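Local structure of angiotensin-converting enzyme (Anopheles gambiae, 6S1Y) at residues K440-G444 with D491-L495. The protein is a zinc metallopeptidase of the angiotensin-converting enzyme family, probably removing dipeptides from the C-terminal ends of small peptides. Numbering follows the deposited sequence.
Sequences KYRWG and DVEYL. With KSN ((2~{S})-2-[[(4~{S})-4-azanyl-5-oxidanyl-5-oxidanylidene-pentanoyl]amino]pentanedioic acid), chain H.
R442 reaches from helix 431-447 to the backbone of 491-495 and meets the carbonyl oxygen of V492 with the edge of its guanidinium. NH2 makes the main bond, 2.7 Å from V492 O with an N-H...O angle of 155°; the oxygen lies close to the guanidinium plane, whereas the donor is tilted 25° from the carbonyl plane. V492 O accepts from both terminal nitrogens, but unequally, the NH1 bond at 3.2 Å being weak. The bend at chi3 (-69°), between two extended torsions, turns the guanidinium so that an edge faces V492 O. NH2 also comes within 3.2 Å of Y494 N, but both are donors; D439 lies against both, its carboxylate forming a salt bridge with R442 and accepting the backbone N-H groups of Y494 and L495. The peptide held here follows a Schellman motif: D491, at positive phi, is the C-prime residue ending helix 486-489, and the chain then turns into helix 495-514. Y494, within this connection, belongs to the pocket occupied by the glutamyl ligand KSN, and its OH donates to KSN O19 at 2.6 Å, in the plane of the phenol ring. R442 therefore lies in a second shell, consistent with positioning the segment that carries Y494. One helical residue on, W443 crosses L495 at about a right angle, CH2 lying 4.0 Å from L495 CD1. On the indole's pyrrole edge, NE1 donates to a water at 2.9 Å, which in turn donates to OE2 of E493, a carboxylate oxygen also hydrogen-bonded to Y198.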
# COMPACT_ATOMS: atom_id res chain seq x y z
N LYS A 440 -9.84 -9.67 2.91
CA LYS A 440 -11.01 -10.52 3.08
C LYS A 440 -10.64 -11.96 2.77
O LYS A 440 -11.00 -12.88 3.51
CB LYS A 440 -12.16 -10.04 2.19
CG LYS A 440 -13.50 -10.71 2.45
CD LYS A 440 -14.51 -10.37 1.33
CE LYS A 440 -15.91 -10.99 1.57
NZ LYS A 440 -16.67 -10.25 2.61
N TYR A 441 -9.84 -12.17 1.72
CA TYR A 441 -9.36 -13.52 1.42
C TYR A 441 -8.48 -14.05 2.55
O TYR A 441 -8.66 -15.18 3.01
CB TYR A 441 -8.59 -13.53 0.11
CG TYR A 441 -7.98 -14.86 -0.21
CD1 TYR A 441 -8.74 -15.89 -0.72
CD2 TYR A 441 -6.63 -15.10 0.01
CE1 TYR A 441 -8.18 -17.11 -1.01
CE2 TYR A 441 -6.06 -16.33 -0.29
CZ TYR A 441 -6.85 -17.33 -0.80
OH TYR A 441 -6.28 -18.54 -1.11
N ARG A 442 -7.51 -13.25 3.00
CA ARG A 442 -6.58 -13.78 4.00
C ARG A 442 -7.28 -13.98 5.34
O ARG A 442 -6.99 -14.95 6.04
CB ARG A 442 -5.35 -12.87 4.11
CG ARG A 442 -4.43 -13.03 2.91
CD ARG A 442 -3.04 -12.39 3.09
NE ARG A 442 -3.05 -10.93 3.11
CZ ARG A 442 -1.97 -10.15 3.21
NH1 ARG A 442 -0.74 -10.67 3.32
NH2 ARG A 442 -2.12 -8.85 3.21
N TRP A 443 -8.21 -13.09 5.71
CA TRP A 443 -8.99 -13.35 6.91
C TRP A 443 -9.69 -14.70 6.82
O TRP A 443 -9.79 -15.43 7.81
CB TRP A 443 -10.05 -12.27 7.13
CG TRP A 443 -9.52 -10.92 7.34
CD1 TRP A 443 -8.26 -10.59 7.73
CD2 TRP A 443 -10.22 -9.69 7.14
NE1 TRP A 443 -8.13 -9.22 7.80
CE2 TRP A 443 -9.31 -8.64 7.44
CE3 TRP A 443 -11.52 -9.36 6.75
CZ2 TRP A 443 -9.67 -7.30 7.36
CZ3 TRP A 443 -11.88 -8.02 6.65
CH2 TRP A 443 -10.95 -7.01 6.95
N GLY A 444 -10.20 -15.04 5.63
CA GLY A 444 -10.91 -16.28 5.46
C GLY A 444 -10.01 -17.49 5.61
O GLY A 444 -10.42 -18.50 6.19
N ASP A 491 3.95 -11.45 4.03
CA ASP A 491 3.14 -11.37 5.25
C ASP A 491 3.02 -9.93 5.73
O ASP A 491 3.25 -9.62 6.90
CB ASP A 491 3.72 -12.26 6.34
CG ASP A 491 2.98 -12.14 7.66
OD1 ASP A 491 1.73 -11.99 7.62
OD2 ASP A 491 3.63 -12.18 8.73
N VAL A 492 2.64 -9.04 4.82
CA VAL A 492 2.33 -7.65 5.16
C VAL A 492 0.83 -7.48 5.05
O VAL A 492 0.24 -7.71 3.99
CB VAL A 492 3.06 -6.66 4.24
CG1 VAL A 492 2.65 -5.26 4.58
CG2 VAL A 492 4.59 -6.83 4.36
N GLU A 493 0.20 -7.13 6.17
CA GLU A 493 -1.22 -6.79 6.19
C GLU A 493 -1.54 -5.79 5.09
O GLU A 493 -0.75 -4.89 4.80
CB GLU A 493 -1.56 -6.22 7.58
CG GLU A 493 -3.02 -6.05 7.86
CD GLU A 493 -3.48 -4.62 7.67
OE1 GLU A 493 -2.81 -3.86 6.95
OE2 GLU A 493 -4.53 -4.28 8.24
N TYR A 494 -2.70 -5.96 4.43
CA TYR A 494 -3.04 -5.10 3.29
C TYR A 494 -4.21 -4.17 3.54
O TYR A 494 -4.39 -3.21 2.79
CB TYR A 494 -3.34 -5.93 2.04
CG TYR A 494 -2.96 -5.25 0.73
CD1 TYR A 494 -1.64 -5.20 0.31
CD2 TYR A 494 -3.93 -4.65 -0.08
CE1 TYR A 494 -1.29 -4.59 -0.88
CE2 TYR A 494 -3.59 -4.05 -1.26
CZ TYR A 494 -2.27 -4.01 -1.65
OH TYR A 494 -1.96 -3.40 -2.83
N LEU A 495 -5.01 -4.41 4.59
CA LEU A 495 -6.11 -3.50 4.88
C LEU A 495 -5.62 -2.08 5.15
O LEU A 495 -6.37 -1.12 4.92
CB LEU A 495 -6.93 -4.01 6.06
CG LEU A 495 -8.25 -3.23 6.23
CD1 LEU A 495 -9.30 -3.78 5.28
CD2 LEU A 495 -8.74 -3.28 7.66
C10 KSN H . 6.79 -3.08 3.56
C13 KSN H . 4.72 0.45 1.35
C17 KSN H . 1.29 -1.79 -3.75
C02 KSN H . 1.20 -0.39 -3.14
C03 KSN H . 2.11 -0.12 -1.93
C04 KSN H . 3.31 -1.04 -1.75
C05 KSN H . 4.69 -0.33 -1.77
C07 KSN H . 5.21 -0.87 0.70
C08 KSN H . 6.31 -1.57 1.49
C09 KSN H . 5.83 -2.11 2.85
N01 KSN H . -0.18 -0.09 -2.74
N06 KSN H . 5.59 -0.32 -0.61
O11 KSN H . 7.70 -3.66 2.89
O12 KSN H . 6.68 -3.33 4.81
O14 KSN H . 5.36 1.51 1.09
O15 KSN H . 3.71 0.50 2.07
O16 KSN H . 5.07 0.17 -2.79
O18 KSN H . 2.17 -2.01 -4.62
O19 KSN H . 0.53 -2.75 -3.44
O HOH W 1 -6.48 -6.79 7.94